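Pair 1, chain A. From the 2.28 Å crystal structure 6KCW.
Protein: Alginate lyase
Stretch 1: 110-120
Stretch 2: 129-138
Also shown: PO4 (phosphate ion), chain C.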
# COMPACT_ATOMS: atom_id res chain seq x y z
N ASP A 110 7.44 -2.09 19.65
CA ASP A 110 6.94 -3.02 20.66
C ASP A 110 6.99 -4.46 20.20
O ASP A 110 6.52 -5.34 20.92
CB ASP A 110 5.51 -2.64 21.10
CG ASP A 110 4.45 -2.87 20.02
OD1 ASP A 110 4.82 -3.19 18.87
OD2 ASP A 110 3.24 -2.69 20.32
N GLY A 111 7.54 -4.71 19.01
CA GLY A 111 7.79 -6.06 18.54
C GLY A 111 6.56 -6.86 18.18
O GLY A 111 6.65 -8.09 18.02
N ASN A 112 5.41 -6.20 18.01
CA ASN A 112 4.12 -6.84 17.82
C ASN A 112 3.52 -6.64 16.43
O ASN A 112 2.40 -7.10 16.19
CB ASN A 112 3.10 -6.34 18.87
CG ASN A 112 3.49 -6.69 20.30
OD1 ASN A 112 4.15 -7.69 20.55
ND2 ASN A 112 3.08 -5.85 21.25
N GLY A 113 4.20 -5.94 15.53
CA GLY A 113 3.67 -5.83 14.18
C GLY A 113 4.34 -4.73 13.39
O GLY A 113 5.14 -3.95 13.90
N GLY A 114 4.00 -4.70 12.10
CA GLY A 114 4.44 -3.65 11.20
C GLY A 114 3.63 -3.71 9.92
O GLY A 114 2.69 -4.50 9.80
N THR A 115 3.99 -2.84 8.97
CA THR A 115 3.40 -2.86 7.63
C THR A 115 4.46 -2.61 6.57
O THR A 115 5.46 -1.93 6.80
CB THR A 115 2.30 -1.82 7.43
OG1 THR A 115 2.77 -0.54 7.86
CG2 THR A 115 1.02 -2.22 8.15
N LEU A 116 4.19 -3.15 5.37
CA LEU A 116 4.93 -2.84 4.16
C LEU A 116 3.92 -2.13 3.26
O LEU A 116 3.05 -2.78 2.67
CB LEU A 116 5.49 -4.11 3.53
CG LEU A 116 6.71 -4.12 2.58
CD1 LEU A 116 7.00 -5.54 2.10
CD2 LEU A 116 6.51 -3.19 1.38
N ARG A 117 4.01 -0.80 3.17
CA ARG A 117 3.20 -0.02 2.24
C ARG A 117 4.11 0.87 1.41
O ARG A 117 5.34 0.87 1.58
CB ARG A 117 2.13 0.83 2.96
CG ARG A 117 1.10 0.01 3.72
CD ARG A 117 0.21 0.89 4.61
NE ARG A 117 0.97 1.81 5.43
CZ ARG A 117 0.44 2.82 6.11
NH1 ARG A 117 -0.87 3.05 6.08
NH2 ARG A 117 1.22 3.62 6.82
N MET A 118 3.50 1.63 0.50
CA MET A 118 4.24 2.50 -0.41
C MET A 118 3.57 3.86 -0.46
O MET A 118 2.35 3.98 -0.34
CB MET A 118 4.33 1.89 -1.83
CG MET A 118 5.27 2.65 -2.78
SD MET A 118 5.46 1.92 -4.43
CE MET A 118 3.81 2.20 -5.11
N MET A 119 4.39 4.89 -0.66
CA MET A 119 3.91 6.26 -0.75
C MET A 119 4.43 6.92 -2.01
O MET A 119 5.43 6.50 -2.59
CB MET A 119 4.35 7.11 0.45
CG MET A 119 3.82 6.67 1.78
SD MET A 119 4.29 7.89 3.02
CE MET A 119 3.52 9.41 2.45
N TRP A 120 3.73 7.97 -2.43
CA TRP A 120 4.36 9.01 -3.24
C TRP A 120 4.66 10.19 -2.32
O TRP A 120 4.10 10.31 -1.23
CB TRP A 120 3.47 9.41 -4.43
CG TRP A 120 2.46 10.44 -4.13
CD1 TRP A 120 2.59 11.78 -4.27
CD2 TRP A 120 1.13 10.21 -3.63
NE1 TRP A 120 1.43 12.42 -3.89
CE2 TRP A 120 0.52 11.48 -3.48
CE3 TRP A 120 0.41 9.07 -3.28
CZ2 TRP A 120 -0.78 11.63 -3.01
CZ3 TRP A 120 -0.89 9.22 -2.81
CH2 TRP A 120 -1.47 10.50 -2.69
N PHE A 129 8.42 11.33 -6.00
CA PHE A 129 8.82 9.95 -6.25
C PHE A 129 7.92 8.98 -5.49
O PHE A 129 7.06 9.37 -4.71
CB PHE A 129 10.30 9.72 -5.85
CG PHE A 129 10.68 10.36 -4.54
CD1 PHE A 129 10.48 9.68 -3.34
CD2 PHE A 129 11.24 11.62 -4.50
CE1 PHE A 129 10.81 10.26 -2.13
CE2 PHE A 129 11.59 12.22 -3.30
CZ PHE A 129 11.37 11.53 -2.11
N PHE A 130 8.13 7.70 -5.77
CA PHE A 130 7.68 6.62 -4.91
C PHE A 130 8.70 6.40 -3.79
O PHE A 130 9.86 6.78 -3.90
CB PHE A 130 7.48 5.32 -5.71
CG PHE A 130 6.27 5.33 -6.60
CD1 PHE A 130 4.99 5.41 -6.05
CD2 PHE A 130 6.39 5.22 -7.98
CE1 PHE A 130 3.86 5.41 -6.85
CE2 PHE A 130 5.26 5.21 -8.79
CZ PHE A 130 3.98 5.31 -8.21
N GLN A 131 8.24 5.82 -2.68
CA GLN A 131 9.16 5.54 -1.59
C GLN A 131 8.56 4.44 -0.74
O GLN A 131 7.35 4.47 -0.47
CB GLN A 131 9.45 6.78 -0.73
CG GLN A 131 8.32 7.19 0.24
CD GLN A 131 8.65 8.43 1.10
OE1 GLN A 131 9.62 9.15 0.83
NE2 GLN A 131 7.83 8.68 2.12
N PRO A 132 9.34 3.46 -0.31
CA PRO A 132 8.86 2.52 0.70
C PRO A 132 8.42 3.29 1.94
O PRO A 132 8.84 4.41 2.19
CB PRO A 132 10.07 1.64 1.01
CG PRO A 132 11.06 1.90 -0.11
CD PRO A 132 10.77 3.28 -0.62
N TYR A 133 7.55 2.65 2.72
CA TYR A 133 7.03 3.26 3.95
C TYR A 133 6.73 2.11 4.91
O TYR A 133 5.61 1.60 4.96
CB TYR A 133 5.80 4.11 3.67
CG TYR A 133 5.52 5.08 4.78
CD1 TYR A 133 6.34 6.19 4.96
CD2 TYR A 133 4.47 4.89 5.66
CE1 TYR A 133 6.12 7.09 5.97
CE2 TYR A 133 4.24 5.78 6.69
CZ TYR A 133 5.06 6.88 6.83
OH TYR A 133 4.85 7.78 7.85
N ILE A 134 7.75 1.70 5.66
CA ILE A 134 7.72 0.44 6.40
C ILE A 134 7.74 0.74 7.89
O ILE A 134 8.64 1.44 8.38
CB ILE A 134 8.91 -0.46 6.00
CG1 ILE A 134 9.08 -0.48 4.49
CG2 ILE A 134 8.67 -1.87 6.45
CD1 ILE A 134 7.84 -0.89 3.77
N TYR A 135 6.74 0.25 8.61
CA TYR A 135 6.84 0.11 10.05
C TYR A 135 7.38 -1.29 10.31
O TYR A 135 6.94 -2.25 9.66
CB TYR A 135 5.49 0.32 10.75
CG TYR A 135 4.94 1.73 10.67
CD1 TYR A 135 4.34 2.20 9.51
CD2 TYR A 135 4.99 2.60 11.76
CE1 TYR A 135 3.84 3.48 9.41
CE2 TYR A 135 4.49 3.90 11.68
CZ TYR A 135 3.91 4.33 10.49
OH TYR A 135 3.39 5.62 10.34
N HIS A 136 8.36 -1.39 11.20
CA HIS A 136 8.95 -2.68 11.56
C HIS A 136 9.65 -2.53 12.90
O HIS A 136 9.67 -1.45 13.51
CB HIS A 136 9.91 -3.16 10.48
CG HIS A 136 11.00 -2.18 10.18
ND1 HIS A 136 12.32 -2.40 10.54
CD2 HIS A 136 10.97 -0.97 9.57
CE1 HIS A 136 13.05 -1.37 10.15
NE2 HIS A 136 12.26 -0.49 9.56
N LYS A 137 10.23 -3.63 13.37
CA LYS A 137 10.75 -3.69 14.72
C LYS A 137 11.87 -2.69 14.95
O LYS A 137 12.05 -2.21 16.08
CB LYS A 137 11.25 -5.11 15.02
CG LYS A 137 11.96 -5.24 16.35
CD LYS A 137 10.98 -5.22 17.49
CE LYS A 137 11.70 -5.11 18.79
NZ LYS A 137 12.20 -3.70 18.93
N ASP A 138 12.60 -2.34 13.90
CA ASP A 138 13.82 -1.55 14.05
C ASP A 138 13.76 -0.24 13.28
O ASP A 138 14.81 0.35 13.00
CB ASP A 138 15.04 -2.36 13.62
CG ASP A 138 15.21 -3.64 14.42
OD1 ASP A 138 15.52 -3.55 15.62
OD2 ASP A 138 15.03 -4.74 13.84
P PO4 C . 1.41 7.07 9.10
O1 PO4 C . 0.31 6.19 8.56
O2 PO4 C . 0.89 7.84 10.30
O3 PO4 C . 1.81 8.11 8.08
O4 PO4 C . 2.60 6.21 9.55
O HOH W 1 3.56 1.42 6.46

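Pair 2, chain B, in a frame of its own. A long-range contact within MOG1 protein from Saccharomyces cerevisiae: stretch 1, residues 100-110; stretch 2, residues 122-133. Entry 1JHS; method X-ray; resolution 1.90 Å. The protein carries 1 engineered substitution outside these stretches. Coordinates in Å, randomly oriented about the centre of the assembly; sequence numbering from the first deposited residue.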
# COMPACT_ATOMS: atom_id res chain seq x y z
N GLN B 100 -12.10 -8.70 11.35
CA GLN B 100 -13.26 -7.88 11.62
C GLN B 100 -12.93 -6.77 12.59
O GLN B 100 -12.23 -6.95 13.59
CB GLN B 100 -14.43 -8.73 12.15
CG GLN B 100 -14.99 -9.72 11.12
CD GLN B 100 -15.62 -9.05 9.89
OE1 GLN B 100 -16.24 -7.98 10.01
NE2 GLN B 100 -15.49 -9.68 8.72
N GLY B 101 -13.41 -5.58 12.22
CA GLY B 101 -13.21 -4.40 13.02
C GLY B 101 -11.89 -3.67 12.86
O GLY B 101 -11.87 -2.45 13.01
N THR B 102 -10.80 -4.35 12.50
CA THR B 102 -9.54 -3.62 12.45
C THR B 102 -8.64 -3.69 11.22
O THR B 102 -7.82 -2.81 11.05
CB THR B 102 -8.67 -3.96 13.65
OG1 THR B 102 -8.33 -5.35 13.58
CG2 THR B 102 -9.40 -3.67 14.97
N LYS B 103 -8.79 -4.71 10.38
CA LYS B 103 -7.87 -4.85 9.25
C LYS B 103 -8.56 -5.12 7.94
O LYS B 103 -9.28 -6.11 7.81
CB LYS B 103 -6.85 -5.95 9.53
CG LYS B 103 -6.01 -5.72 10.77
CD LYS B 103 -5.09 -6.91 11.08
CE LYS B 103 -4.11 -6.54 12.19
NZ LYS B 103 -3.13 -7.66 12.43
N PHE B 104 -8.32 -4.25 6.96
CA PHE B 104 -8.93 -4.36 5.65
C PHE B 104 -7.88 -4.12 4.58
O PHE B 104 -7.02 -3.25 4.74
CB PHE B 104 -10.05 -3.31 5.53
CG PHE B 104 -11.02 -3.59 4.42
CD1 PHE B 104 -12.17 -4.33 4.67
CD2 PHE B 104 -10.74 -3.17 3.12
CE1 PHE B 104 -13.06 -4.65 3.62
CE2 PHE B 104 -11.62 -3.48 2.07
CZ PHE B 104 -12.78 -4.22 2.33
N THR B 105 -7.94 -4.90 3.49
CA THR B 105 -6.99 -4.77 2.39
C THR B 105 -7.68 -4.78 1.01
O THR B 105 -8.76 -5.36 0.86
CB THR B 105 -5.96 -5.94 2.39
OG1 THR B 105 -6.65 -7.20 2.25
CG2 THR B 105 -5.18 -5.97 3.69
N GLY B 106 -7.04 -4.16 0.02
CA GLY B 106 -7.59 -4.17 -1.33
C GLY B 106 -6.59 -3.61 -2.33
O GLY B 106 -5.56 -3.05 -1.93
N LEU B 107 -6.87 -3.83 -3.62
CA LEU B 107 -6.05 -3.28 -4.71
C LEU B 107 -7.02 -2.27 -5.34
O LEU B 107 -8.19 -2.57 -5.56
CB LEU B 107 -5.71 -4.34 -5.75
CG LEU B 107 -4.68 -5.41 -5.40
CD1 LEU B 107 -4.56 -6.30 -6.63
CD2 LEU B 107 -3.34 -4.77 -5.06
N VAL B 108 -6.52 -1.09 -5.66
CA VAL B 108 -7.36 -0.01 -6.18
C VAL B 108 -6.80 0.55 -7.48
O VAL B 108 -5.59 0.59 -7.67
CB VAL B 108 -7.42 1.10 -5.11
CG1 VAL B 108 -8.02 2.39 -5.69
CG2 VAL B 108 -8.26 0.59 -3.91
N MET B 109 -7.69 0.99 -8.37
CA MET B 109 -7.25 1.54 -9.64
C MET B 109 -8.22 2.63 -10.08
O MET B 109 -9.44 2.48 -9.97
CB MET B 109 -7.24 0.44 -10.71
CG MET B 109 -6.60 0.85 -12.05
SD MET B 109 -6.70 -0.57 -13.21
CE MET B 109 -8.41 -0.80 -13.18
N GLU B 110 -7.65 3.73 -10.55
CA GLU B 110 -8.45 4.84 -11.05
C GLU B 110 -9.22 4.37 -12.28
O GLU B 110 -8.68 3.60 -13.08
CB GLU B 110 -7.52 5.99 -11.48
CG GLU B 110 -8.13 6.96 -12.52
CD GLU B 110 -7.18 8.07 -12.90
OE1 GLU B 110 -6.80 8.84 -12.00
OE2 GLU B 110 -6.79 8.16 -14.10
N GLN B 122 0.43 6.33 -18.19
CA GLN B 122 0.60 5.05 -17.52
C GLN B 122 -0.39 4.85 -16.35
O GLN B 122 -0.65 5.78 -15.58
CB GLN B 122 2.04 4.96 -17.01
CG GLN B 122 2.32 3.85 -16.03
CD GLN B 122 3.76 3.88 -15.59
OE1 GLN B 122 4.31 4.96 -15.28
NE2 GLN B 122 4.40 2.71 -15.56
N THR B 123 -0.91 3.62 -16.23
CA THR B 123 -1.85 3.25 -15.15
C THR B 123 -1.04 2.86 -13.92
O THR B 123 0.02 2.28 -14.05
CB THR B 123 -2.67 2.00 -15.52
OG1 THR B 123 -3.43 2.27 -16.70
CG2 THR B 123 -3.64 1.63 -14.39
N VAL B 124 -1.55 3.17 -12.73
CA VAL B 124 -0.88 2.79 -11.49
C VAL B 124 -1.93 2.09 -10.60
O VAL B 124 -3.01 2.64 -10.38
CB VAL B 124 -0.32 4.03 -10.73
CG1 VAL B 124 0.29 3.59 -9.37
CG2 VAL B 124 0.77 4.72 -11.58
N VAL B 125 -1.63 0.88 -10.14
CA VAL B 125 -2.54 0.18 -9.24
C VAL B 125 -1.96 0.47 -7.86
O VAL B 125 -0.74 0.62 -7.74
CB VAL B 125 -2.56 -1.35 -9.52
CG1 VAL B 125 -3.19 -2.12 -8.31
CG2 VAL B 125 -3.40 -1.60 -10.77
N ILE B 126 -2.81 0.57 -6.84
CA ILE B 126 -2.28 0.86 -5.51
C ILE B 126 -2.85 -0.15 -4.54
O ILE B 126 -4.07 -0.32 -4.46
CB ILE B 126 -2.67 2.29 -5.03
CG1 ILE B 126 -2.24 3.36 -6.05
CG2 ILE B 126 -1.99 2.59 -3.67
CD1 ILE B 126 -2.92 4.72 -5.85
N GLY B 127 -1.97 -0.85 -3.83
CA GLY B 127 -2.48 -1.79 -2.84
C GLY B 127 -2.71 -0.92 -1.62
O GLY B 127 -1.84 -0.14 -1.26
N VAL B 128 -3.86 -1.02 -0.97
CA VAL B 128 -4.08 -0.19 0.22
C VAL B 128 -4.58 -1.04 1.38
O VAL B 128 -5.53 -1.81 1.21
CB VAL B 128 -5.13 0.91 -0.04
CG1 VAL B 128 -5.32 1.77 1.23
CG2 VAL B 128 -4.69 1.80 -1.21
N ALA B 129 -3.94 -0.91 2.54
CA ALA B 129 -4.39 -1.64 3.71
C ALA B 129 -4.67 -0.66 4.84
O ALA B 129 -4.00 0.36 4.97
CB ALA B 129 -3.35 -2.65 4.15
N LEU B 130 -5.69 -0.97 5.64
CA LEU B 130 -6.03 -0.15 6.80
C LEU B 130 -5.92 -1.05 8.01
O LEU B 130 -6.42 -2.16 7.99
CB LEU B 130 -7.47 0.36 6.68
CG LEU B 130 -8.04 0.98 7.97
CD1 LEU B 130 -7.21 2.23 8.43
CD2 LEU B 130 -9.50 1.38 7.68
N ILE B 131 -5.23 -0.57 9.05
CA ILE B 131 -5.09 -1.30 10.31
C ILE B 131 -5.54 -0.26 11.34
O ILE B 131 -4.86 0.73 11.56
CB ILE B 131 -3.62 -1.69 10.59
CG1 ILE B 131 -3.15 -2.69 9.53
CG2 ILE B 131 -3.53 -2.34 11.97
CD1 ILE B 131 -1.63 -2.99 9.52
N ARG B 132 -6.70 -0.49 11.95
CA ARG B 132 -7.22 0.47 12.92
C ARG B 132 -6.69 0.22 14.33
O ARG B 132 -6.98 -0.82 14.93
CB ARG B 132 -8.75 0.39 12.92
CG ARG B 132 -9.37 0.33 11.50
CD ARG B 132 -10.81 0.86 11.50
NE ARG B 132 -10.82 2.32 11.58
CZ ARG B 132 -11.92 3.07 11.71
NH1 ARG B 132 -13.11 2.49 11.81
NH2 ARG B 132 -11.82 4.39 11.70
N LEU B 133 -5.90 1.16 14.85
CA LEU B 133 -5.39 1.06 16.22
C LEU B 133 -6.30 1.97 17.07
O LEU B 133 -5.91 3.05 17.51
CB LEU B 133 -3.94 1.52 16.29
CG LEU B 133 -2.99 0.67 15.44
CD1 LEU B 133 -1.57 1.20 15.64
CD2 LEU B 133 -3.06 -0.82 15.85
O HOH W 2 -13.98 -0.28 11.86
O HOH W 3 -4.83 4.38 -10.26

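Pair 1 and pair 2 are both two-stranded antiparallel arrangements. The strand axes approach to 4.6 Å in each, with angles of 147° and 152° between their directions, and 14 central residues superpose with an RMSD of 0.8 Å. The register is common to both: T115(A)–Y135(A), R117(A)–Y133(A) and M119(A)–Q131(A) fall on F104(B)–L130(B), G106(B)–V128(B) and V108(B)–I126(B), each a hydrogen-bonded pair. The quality of the bonding differs. In pair 1 the bonds of the first two pairs are weak, and only M119(A) N to Q131(A) O (3.0 Å) and Q131(A) N to M119(A) O (2.9 Å) are not. In pair 2 none is weak, as in L130(B) N to F104(B) O at 2.8 Å.

The face carrying these residues shows the sharpest contrast. In pair 1 it is polar and aromatic. R117(A) runs out beside the two tyrosines, its NH2 lying 3.7 Å from both Y133(A) CD2 and Y135(A) CE1, and a water joins T115(A) OG1, R117(A) NE and Y133(A) O. A phosphate ion gathers the outer ends: R117(A) NH2 donates to its O1 (3.2 Å), and Y135(A) OH is modelled 1.3 Å from its O4, a covalent distance. At the arginine position pair 2 has G106(B), which leaves V128(B) without a side chain on its directly paired residue; F104(B) replaces the threonine, and its ring leads away from the other strand, opposite L130(B).

Next along this face, M119(A) lays SD over the Y133(A) ring, 3.5 Å from its centroid, filling space with a polarisable sulfur, while its SD also lies 3.7 Å from Q131(A) NE2. V108(B) and I126(B) occupy the matching positions with compact branched side chains.

On the other face, L116(A) and I134(A) meet through CD2 and CD1 at 3.6 Å. T105(B) and A129(B) make the equivalent contact with much smaller groups, CG2 to CB at 3.8 Å. At the next pair, M118(A) and P132(A) diverge, and the methionine instead reaches along the strand to F130(A), with CE 3.5 Å from CD1. L107(B) faces G127(B), its CD2 lying 3.8 Å from the glycine CA, and likewise reaches the residue matching F130(A), with CD2 4.2 Å from V125(B) CG1. Beyond it, W120(A) directs its ring end away from the partner strand, whereas M109(B) keeps SD 4.2 Å from V125(B) CG2. The same backbone thus accommodates an aromatic, sulfur-rich contact in pair 1 and a smaller, largely aliphatic one in pair 2.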